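Aminotransferase, class I (Staphylococcus aureus, PDB 2O1B) probably transfers amino groups between amino acids such as aspartate and 2-oxo acids, using bound pyridoxal-5'-phosphate as cofactor. Local coordinates at residues Asp96-Gln99 with Arg100-Val104; Val129-Pro132 with Gly133-Val136. One frame throughout, in Å; residues are numbered along the deposited sequence.

Interaction 1 of 2, residues Asp96-Gln99 with Arg100-Val104; sequences DFYQ and RQYNV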
loop_
_atom_site.group_PDB
_atom_site.type_symbol
_atom_site.label_atom_id
_atom_site.label_comp_id
_atom_site.label_asym_id
_atom_site.label_seq_id
_atom_site.Cartn_x
_atom_site.Cartn_y
_atom_site.Cartn_z
ATOM N N ASP A 96 8.235 2.166 -22.685
ATOM C CA ASP A 96 9.532 2.149 -23.372
ATOM C C ASP A 96 10.340 0.903 -23.022
ATOM O O ASP A 96 10.943 0.279 -23.898
ATOM C CB ASP A 96 10.369 3.377 -23.009
ATOM C CG ASP A 96 9.857 4.677 -23.644
ATOM O OD1 ASP A 96 8.909 4.655 -24.469
ATOM O OD2 ASP A 96 10.423 5.736 -23.300
ATOM N N PHE A 97 10.372 0.569 -21.730
ATOM C CA PHE A 97 11.049 -0.633 -21.243
ATOM C C PHE A 97 10.447 -1.866 -21.914
ATOM O O PHE A 97 11.155 -2.627 -22.576
ATOM C CB PHE A 97 10.929 -0.695 -19.717
ATOM C CG PHE A 97 11.582 -1.896 -19.081
ATOM C CD1 PHE A 97 12.952 -1.911 -18.827
ATOM C CD2 PHE A 97 10.818 -2.980 -18.669
ATOM C CE1 PHE A 97 13.559 -3.016 -18.210
ATOM C CE2 PHE A 97 11.419 -4.084 -18.054
ATOM C CZ PHE A 97 12.794 -4.092 -17.820
ATOM N N TYR A 98 9.134 -2.044 -21.785
ATOM C CA TYR A 98 8.481 -3.181 -22.428
ATOM C C TYR A 98 8.675 -3.267 -23.942
ATOM O O TYR A 98 8.838 -4.366 -24.481
ATOM C CB TYR A 98 7.014 -3.292 -22.012
ATOM C CG TYR A 98 6.857 -4.364 -20.963
ATOM C CD1 TYR A 98 7.383 -4.191 -19.676
ATOM C CD2 TYR A 98 6.236 -5.571 -21.269
ATOM C CE1 TYR A 98 7.271 -5.202 -18.712
ATOM C CE2 TYR A 98 6.106 -6.578 -20.310
ATOM C CZ TYR A 98 6.629 -6.388 -19.040
ATOM O OH TYR A 98 6.509 -7.387 -18.105
ATOM N N GLN A 99 8.701 -2.117 -24.614
ATOM C CA GLN A 99 8.944 -2.077 -26.049
ATOM C C GLN A 99 10.340 -2.589 -26.415
ATOM O O GLN A 99 10.471 -3.501 -27.229
ATOM C CB GLN A 99 8.726 -0.662 -26.620
ATOM C CG GLN A 99 8.871 -0.584 -28.139
ATOM C CD GLN A 99 7.838 -1.422 -28.868
ATOM O OE1 GLN A 99 6.630 -1.253 -28.683
ATOM N NE2 GLN A 99 8.309 -2.332 -29.698
ATOM N N ARG A 100 11.386 -2.003 -25.833
ATOM C CA ARG A 100 12.739 -2.441 -26.197
ATOM C C ARG A 100 13.128 -3.784 -25.566
ATOM O O ARG A 100 13.986 -4.483 -26.098
ATOM C CB ARG A 100 13.798 -1.352 -25.953
ATOM C CG ARG A 100 13.972 -0.960 -24.517
ATOM C CD ARG A 100 15.120 0.024 -24.323
ATOM N NE ARG A 100 15.454 0.060 -22.902
ATOM C CZ ARG A 100 14.907 0.878 -22.004
ATOM N NH1 ARG A 100 14.004 1.784 -22.359
ATOM N NH2 ARG A 100 15.275 0.787 -20.737
ATOM N N GLN A 101 12.490 -4.153 -24.453
ATOM C CA GLN A 101 12.780 -5.439 -23.818
ATOM C C GLN A 101 12.046 -6.602 -24.500
ATOM O O GLN A 101 12.665 -7.625 -24.821
ATOM C CB GLN A 101 12.476 -5.416 -22.303
ATOM C CG GLN A 101 13.477 -4.607 -21.447
ATOM C CD GLN A 101 14.790 -5.336 -21.189
ATOM O OE1 GLN A 101 14.908 -6.540 -21.442
ATOM N NE2 GLN A 101 15.779 -4.611 -20.667
ATOM N N TYR A 102 10.743 -6.441 -24.729
ATOM C CA TYR A 102 9.893 -7.551 -25.173
ATOM C C TYR A 102 9.097 -7.305 -26.469
ATOM O O TYR A 102 8.265 -8.139 -26.852
ATOM C CB TYR A 102 8.963 -7.987 -24.026
ATOM C CG TYR A 102 9.701 -8.252 -22.727
ATOM C CD1 TYR A 102 9.598 -7.377 -21.650
ATOM C CD2 TYR A 102 10.529 -9.370 -22.585
ATOM C CE1 TYR A 102 10.296 -7.609 -20.452
ATOM C CE2 TYR A 102 11.218 -9.614 -21.391
ATOM C CZ TYR A 102 11.107 -8.729 -20.335
ATOM O OH TYR A 102 11.810 -8.962 -19.160
ATOM N N ASN A 103 9.374 -6.191 -27.149
ATOM C CA ASN A 103 8.615 -5.761 -28.340
ATOM C C ASN A 103 7.095 -5.766 -28.108
ATOM O O ASN A 103 6.312 -6.171 -28.975
ATOM C CB ASN A 103 9.009 -6.569 -29.593
ATOM C CG ASN A 103 8.602 -5.875 -30.896
ATOM O OD1 ASN A 103 8.582 -4.643 -30.983
ATOM N ND2 ASN A 103 8.284 -6.669 -31.920
ATOM N N VAL A 104 6.699 -5.316 -26.917
ATOM C CA VAL A 104 5.303 -5.247 -26.518
ATOM C C VAL A 104 4.877 -3.790 -26.514
ATOM O O VAL A 104 5.466 -2.973 -25.796
ATOM C CB VAL A 104 5.072 -5.840 -25.106
ATOM C CG1 VAL A 104 3.625 -5.656 -24.673
ATOM C CG2 VAL A 104 5.450 -7.320 -25.061
#
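The carbonyl oxygen of Y98 takes two backbone N-H groups where helix 88-102 runs out: Y102 N binds Y98 O at 2.8 Å, and V104 N reaches the same oxygen in a weak, long bond of 3.4 Å. This is a helix C-terminus closed by a positive-phi residue, N103 (phi 50°), whose own N makes a weak bond to Q99 O. The left-handed turn there folds V104 back against the helix, bringing V104 CB to the rim of the Y98 ring, 4.0 Å from CD2. Over one face of that ring Y102 lays its edge, CD1 leading, in an edge-to-face pair with centroids 5.0 Å apart. The buried Y98 ring ends in a hydroxyl hydrogen-bonded to E247 of strand 245-250. F97, the residue before Y98, meets Y249 edge-to-face, while R100 carries its guanidinium past the F97 edge, the two planes nearly perpendicular, to a salt bridge with D302. Q101 bends at chi2 (-77°), which turns its amide aside, the oxygen bonded to K231. Its chi1 of -73°, with CG beside the backbone N, brings Q101 CG over the middle of the F97 ring in a CH-pi contact, 3.6 Å from the centroid.

Interaction 2 of 2, residues Val129-Pro132 with Gly133-Val136; sequences VINP and GDYV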
loop_
_atom_site.group_PDB
_atom_site.type_symbol
_atom_site.label_atom_id
_atom_site.label_comp_id
_atom_site.label_asym_id
_atom_site.label_seq_id
_atom_site.Cartn_x
_atom_site.Cartn_y
_atom_site.Cartn_z
ATOM N N VAL A 129 -10.965 -8.327 -9.600
ATOM C CA VAL A 129 -11.311 -9.053 -10.818
ATOM C C VAL A 129 -12.354 -10.155 -10.629
ATOM O O VAL A 129 -13.172 -10.390 -11.521
ATOM C CB VAL A 129 -10.020 -9.608 -11.501
ATOM C CG1 VAL A 129 -10.305 -10.856 -12.292
ATOM C CG2 VAL A 129 -9.402 -8.550 -12.380
ATOM N N ILE A 130 -12.352 -10.807 -9.466
ATOM C CA ILE A 130 -13.240 -11.953 -9.235
ATOM C C ILE A 130 -14.380 -11.639 -8.273
ATOM O O ILE A 130 -14.353 -10.629 -7.572
ATOM C CB ILE A 130 -12.445 -13.218 -8.766
ATOM C CG1 ILE A 130 -12.054 -13.116 -7.286
ATOM C CG2 ILE A 130 -11.202 -13.454 -9.658
ATOM C CD1 ILE A 130 -11.720 -14.454 -6.639
ATOM N N ASN A 131 -15.384 -12.511 -8.245
ATOM C CA ASN A 131 -16.489 -12.392 -7.301
ATOM C C ASN A 131 -16.504 -13.569 -6.312
ATOM O O ASN A 131 -15.941 -14.622 -6.606
ATOM C CB ASN A 131 -17.817 -12.269 -8.062
ATOM C CG ASN A 131 -17.885 -10.996 -8.903
ATOM O OD1 ASN A 131 -17.797 -9.886 -8.374
ATOM N ND2 ASN A 131 -18.013 -11.156 -10.220
ATOM N N PRO A 132 -17.120 -13.389 -5.122
ATOM C CA PRO A 132 -17.212 -14.478 -4.141
ATOM C C PRO A 132 -17.526 -15.849 -4.759
ATOM O O PRO A 132 -18.433 -15.957 -5.582
ATOM C CB PRO A 132 -18.355 -14.022 -3.242
ATOM C CG PRO A 132 -18.227 -12.540 -3.242
ATOM C CD PRO A 132 -17.736 -12.149 -4.609
ATOM N N GLY A 133 -16.756 -16.873 -4.377
ATOM C CA GLY A 133 -16.963 -18.233 -4.869
ATOM C C GLY A 133 -16.282 -18.562 -6.187
ATOM O O GLY A 133 -16.333 -19.706 -6.646
ATOM N N ASP A 134 -15.657 -17.567 -6.816
ATOM C CA ASP A 134 -14.905 -17.795 -8.047
ATOM C C ASP A 134 -13.652 -18.598 -7.745
ATOM O O ASP A 134 -12.980 -18.349 -6.752
ATOM C CB ASP A 134 -14.511 -16.462 -8.711
ATOM C CG ASP A 134 -15.651 -15.837 -9.517
ATOM O OD1 ASP A 134 -15.410 -14.766 -10.109
ATOM O OD2 ASP A 134 -16.774 -16.401 -9.568
ATOM N N TYR A 135 -13.330 -19.549 -8.618
ATOM C CA TYR A 135 -12.124 -20.359 -8.466
ATOM C C TYR A 135 -10.911 -19.643 -9.015
ATOM O O TYR A 135 -10.989 -18.985 -10.049
ATOM C CB TYR A 135 -12.281 -21.680 -9.198
ATOM C CG TYR A 135 -13.176 -22.669 -8.514
ATOM C CD1 TYR A 135 -14.334 -22.265 -7.852
ATOM C CD2 TYR A 135 -12.883 -24.024 -8.552
ATOM C CE1 TYR A 135 -15.178 -23.203 -7.233
ATOM C CE2 TYR A 135 -13.712 -24.961 -7.947
ATOM C CZ TYR A 135 -14.848 -24.547 -7.288
ATOM O OH TYR A 135 -15.647 -25.487 -6.683
ATOM N N VAL A 136 -9.793 -19.762 -8.299
ATOM C CA VAL A 136 -8.523 -19.209 -8.747
ATOM C C VAL A 136 -7.479 -20.328 -8.692
ATOM O O VAL A 136 -7.300 -20.970 -7.643
ATOM C CB VAL A 136 -8.070 -18.008 -7.872
ATOM C CG1 VAL A 136 -6.742 -17.466 -8.354
ATOM C CG2 VAL A 136 -9.133 -16.900 -7.875
#
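I130, the first residue past helix 118-129, meets D134 and V136 with different parts of its side chain: CB lies 3.6 Å from D134 OD1, while CD1 packs on V136 CG2 at 3.8 Å. Its CG1 branch sits between the backbone N and the carbonyl carbon (chi1 77°), which swings CD1 across toward the valine. N131 then opens a type II beta turn that ends at D134, and the two residues are tied twice. D134 N gives the turn bond to N131 O, 3.0 Å; in return the aspartate accepts N131 N on OD1 at 2.9 Å. That second bond is almost straight, although the N-H comes in from above the carboxylate plane, and it fixes the carboxylate against the N131 backbone, with D134 CG 3.2 Å from N131 O. N131 OD1 bonds N24 N of the second subunit. P132 fills the second place of the turn, and G133 takes the third with a positive phi of 86°. The turn thereby reverses the chain from helix 118-129 into strand 135-140, with I130 and V136 both resting on L184 of strand 182-187 and V136 bonded through its backbone to K156 and V158 of strand 156-161.

How the interactions relate
Interaction 1 closes before interaction 2 opens, and the chain between them runs through strand 112-115 and helix 118-129. Their centres are 32 Å apart, with nearest atoms about 17 Å apart, so they do not touch. What they share is the seven-stranded mixed sheet, as expected for the large domain of a class I aminotransferase: residues 96-104 pack beside strand 245-250, and the turn of interaction 2 leads into strand 135-140. Interaction 1 lies near the cofactor, the Y98 side chain being about 12 Å from pyridoxal-5'-phosphate, whereas interaction 2 is at the other end of the helix whose first residues, T118 and K119, line the pocket. Interaction 2 also reaches the second subunit.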